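Local atomic coordinates of macro domain-containing protein (Thermosipho africanus, PDB entry 7OMU), a protein that is of unknown function but carries a macro domain, an alpha/beta/alpha fold, in which adenosine-5-diphosphoribose is bound. Residues Gly232-Phe236 against Arg259-Phe264; Lys284-Arg290 against Thr312-Pro318. The protein carries 1 engineered substitution. All coordinates share one frame; numbering follows the deposited sequence.

In the fold
Interaction 1 is the buried one: it ties the loop after strand 227-231 to the end of helix 256-263, combining a salt bridge, from an aspartate shared with the adenine of adenosine-5-diphosphoribose, with a phenylalanine packed on the arginine and on apolar neighbours. Interaction 2 lies farther out and only partly buried, where strand 286-288 edges the macro-domain sheet. There backbone hydrogen bonds do the joining, with apolar side chains on the two faces and K289 and R290 at one end. No helix or strand is common to both, yet they meet: F264 of 259-264 packs on F314 and R290 of interaction 2, and F235 of 232-236 also reaches F314, so one aromatic cluster runs between them.

Interaction 1 (Gly232-Phe236 against Arg259-Phe264); sequences GDMFF and RVKYQF. With APR (adenosine-5-diphosphoribose), chain C.
D233 divides its carboxylate between R259 and the bound adenosine-5-diphosphoribose. OD2 takes the salt bridge from R259 NH1 at 2.9 Å, met on its syn side, with a weak second bond from NH2. OD1 accepts the adenine amino group, N6 of the ligand, at 2.9 Å. The carboxylate and guanidinium planes stand 79° apart. Next door, the backbone N of M234 donates to ligand N1 at 3.1 Å, so the loop 232-236 reads two neighbouring positions of the adenine edge.

R259 reaches across from helix 256-263 with CG anti to its backbone N (chi1 162°) and the chain extended. Its guanidinium is met at two parts of its edge and over one face. D233 OD2 takes one part. At the other, NE and NH2 together grip Q263 OE1, one turn on, the NE bond measuring 2.7 Å. Over one face lies F235, its CD2 3.5 Å from R259 NE, the ring tilted 38° from the guanidinium plane. Beyond, F235 CZ touches V260 CG2 at 3.6 Å and F235 CD1 meets the F264 ring at CE2, the two rings meeting obliquely.

R259 thus acts from the second shell: fixed by its two bonds to Q263 and packed against F235, it is placed to limit rotation of the D233 carboxylate, which, with the weak bond from F235 N to OD1, is consistent with OD1 staying turned to the adenine amino group.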
loop_
_atom_site.group_PDB
_atom_site.type_symbol
_atom_site.label_atom_id
_atom_site.label_comp_id
_atom_site.label_asym_id
_atom_site.label_seq_id
_atom_site.Cartn_x
_atom_site.Cartn_y
_atom_site.Cartn_z
ATOM N N GLY A 232 4.876 7.371 5.642
ATOM C CA GLY A 232 4.233 6.259 4.921
ATOM C C GLY A 232 2.722 6.254 5.069
ATOM O O GLY A 232 2.159 7.282 5.505
ATOM N N ASP A 233 2.107 5.123 4.706
ATOM C CA ASP A 233 0.643 4.874 4.758
ATOM C C ASP A 233 0.331 4.040 6.002
ATOM O O ASP A 233 0.786 2.893 6.070
ATOM C CB ASP A 233 0.169 4.164 3.491
ATOM C CG ASP A 233 -1.329 4.245 3.279
ATOM O OD1 ASP A 233 -2.045 4.534 4.256
ATOM O OD2 ASP A 233 -1.764 4.013 2.128
ATOM N N MET A 234 -0.412 4.617 6.946
ATOM C CA MET A 234 -0.798 3.989 8.236
ATOM C C MET A 234 -1.515 2.657 7.980
ATOM O O MET A 234 -1.264 1.699 8.734
ATOM C CB MET A 234 -1.731 4.923 9.011
ATOM C CG MET A 234 -2.092 4.415 10.388
ATOM S SD MET A 234 -2.987 5.651 11.345
ATOM C CE MET A 234 -4.505 5.747 10.399
ATOM N N PHE A 235 -2.373 2.600 6.956
ATOM C CA PHE A 235 -3.311 1.473 6.710
ATOM C C PHE A 235 -2.548 0.270 6.142
ATOM O O PHE A 235 -3.065 -0.865 6.232
ATOM C CB PHE A 235 -4.471 1.939 5.833
ATOM C CG PHE A 235 -5.249 3.078 6.439
ATOM C CD1 PHE A 235 -6.056 2.870 7.545
ATOM C CD2 PHE A 235 -5.142 4.363 5.936
ATOM C CE1 PHE A 235 -6.755 3.921 8.125
ATOM C CE2 PHE A 235 -5.848 5.411 6.507
ATOM C CZ PHE A 235 -6.653 5.189 7.600
ATOM N N PHE A 236 -1.349 0.504 5.604
ATOM C CA PHE A 236 -0.422 -0.552 5.112
ATOM C C PHE A 236 0.679 -0.812 6.147
ATOM O O PHE A 236 1.513 -1.701 5.902
ATOM C CB PHE A 236 0.144 -0.184 3.737
ATOM C CG PHE A 236 -0.842 -0.366 2.611
ATOM C CD1 PHE A 236 -1.243 -1.632 2.227
ATOM C CD2 PHE A 236 -1.383 0.725 1.951
ATOM C CE1 PHE A 236 -2.158 -1.806 1.202
ATOM C CE2 PHE A 236 -2.298 0.553 0.925
ATOM C CZ PHE A 236 -2.686 -0.712 0.556
ATOM N N ARG A 259 -10.848 8.974 3.955
ATOM C CA ARG A 259 -10.336 7.684 3.421
ATOM C C ARG A 259 -10.938 6.522 4.214
ATOM O O ARG A 259 -11.281 5.502 3.588
ATOM C CB ARG A 259 -8.813 7.598 3.504
ATOM C CG ARG A 259 -8.301 6.173 3.396
ATOM C CD ARG A 259 -6.895 6.125 2.861
ATOM N NE ARG A 259 -6.454 4.748 2.750
ATOM C CZ ARG A 259 -5.224 4.381 2.426
ATOM N NH1 ARG A 259 -4.307 5.300 2.167
ATOM N NH2 ARG A 259 -4.920 3.094 2.355
ATOM N N VAL A 260 -11.025 6.669 5.538
ATOM C CA VAL A 260 -11.579 5.637 6.464
ATOM C C VAL A 260 -13.037 5.371 6.079
ATOM O O VAL A 260 -13.438 4.199 6.087
ATOM C CB VAL A 260 -11.451 6.060 7.938
ATOM C CG1 VAL A 260 -12.196 5.105 8.861
ATOM C CG2 VAL A 260 -9.992 6.176 8.358
ATOM N N LYS A 261 -13.781 6.423 5.738
ATOM C CA LYS A 261 -15.222 6.345 5.382
ATOM C C LYS A 261 -15.396 5.514 4.108
ATOM O O LYS A 261 -16.406 4.794 4.007
ATOM C CB LYS A 261 -15.817 7.743 5.198
ATOM C CG LYS A 261 -17.335 7.774 5.104
ATOM C CD LYS A 261 -17.919 9.156 5.256
ATOM C CE LYS A 261 -17.688 10.032 4.045
ATOM N NZ LYS A 261 -18.103 11.431 4.304
ATOM N N TYR A 262 -14.458 5.604 3.163
ATOM C CA TYR A 262 -14.579 4.941 1.838
ATOM C C TYR A 262 -14.013 3.524 1.936
ATOM O O TYR A 262 -14.680 2.597 1.445
ATOM C CB TYR A 262 -13.967 5.816 0.738
ATOM C CG TYR A 262 -14.809 7.035 0.455
ATOM C CD1 TYR A 262 -16.069 6.920 -0.112
ATOM C CD2 TYR A 262 -14.379 8.299 0.816
ATOM C CE1 TYR A 262 -16.866 8.027 -0.337
ATOM C CE2 TYR A 262 -15.166 9.419 0.604
ATOM C CZ TYR A 262 -16.415 9.285 0.025
ATOM O OH TYR A 262 -17.183 10.401 -0.175
ATOM N N GLN A 263 -12.850 3.367 2.570
ATOM C CA GLN A 263 -12.129 2.069 2.655
ATOM C C GLN A 263 -12.792 1.180 3.717
ATOM O O GLN A 263 -12.902 -0.025 3.465
ATOM C CB GLN A 263 -10.637 2.287 2.925
ATOM C CG GLN A 263 -9.774 1.126 2.448
ATOM C CD GLN A 263 -8.283 1.345 2.566
ATOM O OE1 GLN A 263 -7.796 2.426 2.883
ATOM N NE2 GLN A 263 -7.530 0.295 2.298
ATOM N N PHE A 264 -13.235 1.751 4.843
ATOM C CA PHE A 264 -13.743 1.014 6.035
ATOM C C PHE A 264 -15.082 1.600 6.485
ATOM O O PHE A 264 -15.216 2.084 7.612
ATOM C CB PHE A 264 -12.691 1.050 7.148
ATOM C CG PHE A 264 -11.299 0.691 6.691
ATOM C CD1 PHE A 264 -10.987 -0.609 6.321
ATOM C CD2 PHE A 264 -10.301 1.650 6.621
ATOM C CE1 PHE A 264 -9.711 -0.941 5.895
ATOM C CE2 PHE A 264 -9.022 1.317 6.195
ATOM C CZ PHE A 264 -8.731 0.022 5.832
HETATM N N1 APR C . -0.874 7.678 6.753
HETATM C C2 APR C . -0.306 8.534 7.614
HETATM N N3 APR C . -0.621 9.801 7.875
HETATM C C4 APR C . -1.665 10.193 7.125
HETATM C C5 APR C . -2.350 9.434 6.198
HETATM C C6 APR C . -1.923 8.104 6.009
HETATM N N6 APR C . -2.486 7.258 5.150
HETATM N N7 APR C . -3.369 10.185 5.623
HETATM C C8 APR C . -3.286 11.360 6.202
HETATM N N9 APR C . -2.262 11.424 7.124
HETATM C "C1'" APR C . -1.868 12.563 7.958
HETATM C "C2'" APR C . -2.135 13.925 7.321
HETATM O "O2'" APR C . -1.003 14.384 6.613
HETATM C "C3'" APR C . -2.480 14.821 8.519
HETATM O "O3'" APR C . -1.424 15.733 8.791
HETATM O "O4'" APR C . -2.631 12.521 9.138
HETATM C "C4'" APR C . -2.712 13.856 9.695
HETATM C "C5'" APR C . -4.021 14.014 10.437
HETATM O "O5'" APR C . -5.147 13.777 9.538
HETATM P PA APR C . -6.521 14.616 9.653
HETATM O O1A APR C . -7.668 13.737 9.271
HETATM O O2A APR C . -6.376 15.912 8.924
HETATM O O3A APR C . -6.618 14.909 11.232
HETATM P PB APR C . -6.960 16.201 12.127
HETATM O O1B APR C . -6.018 17.296 11.749
HETATM O O2B APR C . -7.010 15.791 13.563
HETATM O O5D APR C . -8.444 16.568 11.620
HETATM C C5D APR C . -9.600 15.895 12.198
HETATM O O4D APR C . -10.798 15.870 10.102
HETATM O O1D APR C . -10.362 13.613 9.941
HETATM C C1D APR C . -11.366 14.556 10.024
HETATM O O2D APR C . -13.481 13.845 11.121
HETATM C C2D APR C . -12.174 14.352 11.315
HETATM O O3D APR C . -13.271 16.529 11.585
HETATM C C3D APR C . -12.172 15.723 11.989
HETATM C C4D APR C . -10.857 16.316 11.473
#

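Interaction 2 (Lys284-Arg290 against Thr312-Pro318); sequences KPYLYKR and TWFLLFP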
loop_
_atom_site.group_PDB
_atom_site.type_symbol
_atom_site.label_atom_id
_atom_site.label_comp_id
_atom_site.label_asym_id
_atom_site.label_seq_id
_atom_site.Cartn_x
_atom_site.Cartn_y
_atom_site.Cartn_z
ATOM N N LYS A 284 -12.209 11.187 25.204
ATOM C CA LYS A 284 -12.531 9.774 25.540
ATOM C C LYS A 284 -12.511 8.951 24.255
ATOM O O LYS A 284 -13.538 8.803 23.596
ATOM C CB LYS A 284 -13.888 9.702 26.244
ATOM C CG LYS A 284 -14.251 8.337 26.812
ATOM C CD LYS A 284 -15.653 8.294 27.377
ATOM C CE LYS A 284 -16.212 6.890 27.485
ATOM N NZ LYS A 284 -17.688 6.902 27.635
ATOM N N PRO A 285 -11.336 8.416 23.850
ATOM C CA PRO A 285 -11.228 7.569 22.662
ATOM C C PRO A 285 -12.049 6.275 22.776
ATOM O O PRO A 285 -12.084 5.698 23.854
ATOM C CB PRO A 285 -9.734 7.214 22.577
ATOM C CG PRO A 285 -9.037 8.261 23.415
ATOM C CD PRO A 285 -10.033 8.630 24.493
ATOM N N TYR A 286 -12.675 5.860 21.669
ATOM C CA TYR A 286 -13.437 4.591 21.537
ATOM C C TYR A 286 -12.616 3.610 20.693
ATOM O O TYR A 286 -12.239 3.980 19.566
ATOM C CB TYR A 286 -14.814 4.832 20.911
ATOM C CG TYR A 286 -15.672 3.597 20.795
ATOM C CD1 TYR A 286 -16.498 3.195 21.831
ATOM C CD2 TYR A 286 -15.658 2.823 19.647
ATOM C CE1 TYR A 286 -17.298 2.067 21.730
ATOM C CE2 TYR A 286 -16.444 1.687 19.530
ATOM C CZ TYR A 286 -17.271 1.309 20.574
ATOM O OH TYR A 286 -18.050 0.194 20.468
ATOM N N LEU A 287 -12.360 2.410 21.227
ATOM C CA LEU A 287 -11.656 1.311 20.520
ATOM C C LEU A 287 -12.686 0.375 19.878
ATOM O O LEU A 287 -13.459 -0.253 20.618
ATOM C CB LEU A 287 -10.767 0.551 21.507
ATOM C CG LEU A 287 -10.005 -0.635 20.912
ATOM C CD1 LEU A 287 -8.970 -0.164 19.905
ATOM C CD2 LEU A 287 -9.341 -1.444 22.007
ATOM N N TYR A 288 -12.677 0.293 18.547
ATOM C CA TYR A 288 -13.481 -0.653 17.731
ATOM C C TYR A 288 -12.660 -1.926 17.536
ATOM O O TYR A 288 -11.671 -1.875 16.791
ATOM C CB TYR A 288 -13.849 -0.007 16.392
ATOM C CG TYR A 288 -14.664 -0.838 15.431
ATOM C CD1 TYR A 288 -15.466 -1.884 15.854
ATOM C CD2 TYR A 288 -14.673 -0.529 14.082
ATOM C CE1 TYR A 288 -16.222 -2.619 14.956
ATOM C CE2 TYR A 288 -15.427 -1.250 13.171
ATOM C CZ TYR A 288 -16.208 -2.302 13.609
ATOM O OH TYR A 288 -16.960 -3.014 12.718
ATOM N N LYS A 289 -13.043 -3.016 18.207
ATOM C CA LYS A 289 -12.360 -4.331 18.107
ATOM C C LYS A 289 -12.935 -5.087 16.905
ATOM O O LYS A 289 -13.584 -6.121 17.102
ATOM C CB LYS A 289 -12.477 -5.085 19.434
ATOM C CG LYS A 289 -11.737 -4.427 20.590
ATOM C CD LYS A 289 -11.755 -5.237 21.860
ATOM C CE LYS A 289 -11.192 -4.488 23.048
ATOM N NZ LYS A 289 -11.387 -5.249 24.305
ATOM N N ARG A 290 -12.677 -4.564 15.706
ATOM C CA ARG A 290 -13.157 -5.079 14.396
ATOM C C ARG A 290 -12.581 -6.479 14.151
ATOM O O ARG A 290 -11.341 -6.607 14.085
ATOM C CB ARG A 290 -12.723 -4.103 13.299
ATOM C CG ARG A 290 -13.574 -4.122 12.040
ATOM C CD ARG A 290 -13.157 -2.989 11.124
ATOM N NE ARG A 290 -12.364 -3.455 10.003
ATOM C CZ ARG A 290 -12.734 -3.378 8.733
ATOM N NH1 ARG A 290 -13.896 -2.845 8.410
ATOM N NH2 ARG A 290 -11.936 -3.834 7.783
ATOM N N THR A 312 -7.017 -6.437 12.927
ATOM C CA THR A 312 -6.813 -4.972 12.788
ATOM C C THR A 312 -8.006 -4.251 13.421
ATOM O O THR A 312 -9.115 -4.317 12.855
ATOM C CB THR A 312 -6.602 -4.563 11.325
ATOM O OG1 THR A 312 -5.519 -5.327 10.793
ATOM C CG2 THR A 312 -6.298 -3.090 11.171
ATOM N N TRP A 313 -7.767 -3.616 14.568
ATOM C CA TRP A 313 -8.736 -2.779 15.325
ATOM C C TRP A 313 -8.568 -1.321 14.899
ATOM O O TRP A 313 -7.504 -0.984 14.358
ATOM C CB TRP A 313 -8.520 -2.932 16.837
ATOM C CG TRP A 313 -8.783 -4.300 17.385
ATOM C CD1 TRP A 313 -9.376 -5.356 16.752
ATOM C CD2 TRP A 313 -8.500 -4.748 18.721
ATOM N NE1 TRP A 313 -9.469 -6.431 17.597
ATOM C CE2 TRP A 313 -8.938 -6.088 18.810
ATOM C CE3 TRP A 313 -7.922 -4.150 19.844
ATOM C CZ2 TRP A 313 -8.805 -6.836 19.979
ATOM C CZ3 TRP A 313 -7.794 -4.888 20.999
ATOM C CH2 TRP A 313 -8.233 -6.212 21.065
ATOM N N PHE A 314 -9.583 -0.499 15.150
ATOM C CA PHE A 314 -9.580 0.960 14.885
ATOM C C PHE A 314 -9.854 1.694 16.195
ATOM O O PHE A 314 -10.883 1.411 16.827
ATOM C CB PHE A 314 -10.623 1.325 13.828
ATOM C CG PHE A 314 -10.229 0.948 12.427
ATOM C CD1 PHE A 314 -10.341 -0.359 11.987
ATOM C CD2 PHE A 314 -9.725 1.901 11.560
ATOM C CE1 PHE A 314 -9.977 -0.702 10.695
ATOM C CE2 PHE A 314 -9.357 1.553 10.269
ATOM C CZ PHE A 314 -9.486 0.253 9.834
ATOM N N LEU A 315 -8.942 2.587 16.587
ATOM C CA LEU A 315 -9.099 3.485 17.754
ATOM C C LEU A 315 -9.605 4.830 17.238
ATOM O O LEU A 315 -8.891 5.455 16.448
ATOM C CB LEU A 315 -7.757 3.632 18.476
ATOM C CG LEU A 315 -7.783 4.476 19.750
ATOM C CD1 LEU A 315 -8.670 3.832 20.807
ATOM C CD2 LEU A 315 -6.380 4.685 20.298
ATOM N N LEU A 316 -10.813 5.223 17.640
ATOM C CA LEU A 316 -11.409 6.544 17.317
ATOM C C LEU A 316 -10.952 7.545 18.379
ATOM O O LEU A 316 -11.343 7.397 19.548
ATOM C CB LEU A 316 -12.932 6.405 17.248
ATOM C CG LEU A 316 -13.424 5.360 16.247
ATOM C CD1 LEU A 316 -14.927 5.178 16.343
ATOM C CD2 LEU A 316 -13.016 5.730 14.828
ATOM N N PHE A 317 -10.130 8.509 17.968
ATOM C CA PHE A 317 -9.434 9.487 18.837
ATOM C C PHE A 317 -9.961 10.886 18.543
ATOM O O PHE A 317 -9.545 11.512 17.575
ATOM C CB PHE A 317 -7.931 9.402 18.583
ATOM C CG PHE A 317 -7.078 10.107 19.602
ATOM C CD1 PHE A 317 -7.145 11.482 19.755
ATOM C CD2 PHE A 317 -6.200 9.394 20.399
ATOM C CE1 PHE A 317 -6.356 12.130 20.689
ATOM C CE2 PHE A 317 -5.407 10.043 21.330
ATOM C CZ PHE A 317 -5.489 11.409 21.475
ATOM N N PRO A 318 -10.884 11.432 19.363
ATOM C CA PRO A 318 -11.395 12.781 19.137
ATOM C C PRO A 318 -10.332 13.855 19.421
ATOM O O PRO A 318 -9.860 13.929 20.548
ATOM C CB PRO A 318 -12.571 12.885 20.118
ATOM C CG PRO A 318 -12.218 11.919 21.232
ATOM C CD PRO A 318 -11.479 10.790 20.547
#
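The indole of W313 carries K289 on one face: CA lies 3.5 Å from the centroid of the five-membered ring, a CH-pi contact, and CG sits 3.6 Å above the ring plane. With CG anti to its carbonyl carbon (chi1 -66°) and the rest of the chain extended, the lysine runs along the indole until K289 CD meets W313 CH2 at 3.7 Å. R290 O lies at the edge of the indole, while L287 CD2 comes obliquely against CE3. R290 runs beside F314, both side chains pointing the same way, with NE 3.7 Å from CE1 and the guanidinium turned 78° from the phenyl plane; T312 O lies beside R290 CB, which also covers one face of the Y288 ring. K289 NZ forms a salt bridge with E346, and D266 is shared by R290 NH1, through a salt bridge, and Y288 OH.

W313, K289 and R290 mark one end of the strand pair at one edge of the seven-stranded mixed sheet of the macro domain. Strand 286-288 runs antiparallel to 313-318, which is bonded on its other side to 241-246. Y286 and L316 form a hydrogen-bonded pair, with L316 N to Y286 O at 2.7 Å; Y288 and F314 form the next, with Y288 N to F314 O at 2.7 Å. L287 and L315 are the non-hydrogen-bonded pair between them. Y286, Y288, F314 and L316 face helix 265-275, whereas L287 and L315 turn to helix 329-346, L315 CD1 lying 4.0 Å from L287 CB. Past Y288, K289 centres an inverse gamma turn and the pairing ends. Before Y286, P285 CA makes a CA-H...O contact of 3.1 Å with L316 O, and its ring lies against L315 CD1 and, more loosely, near F317 and P318.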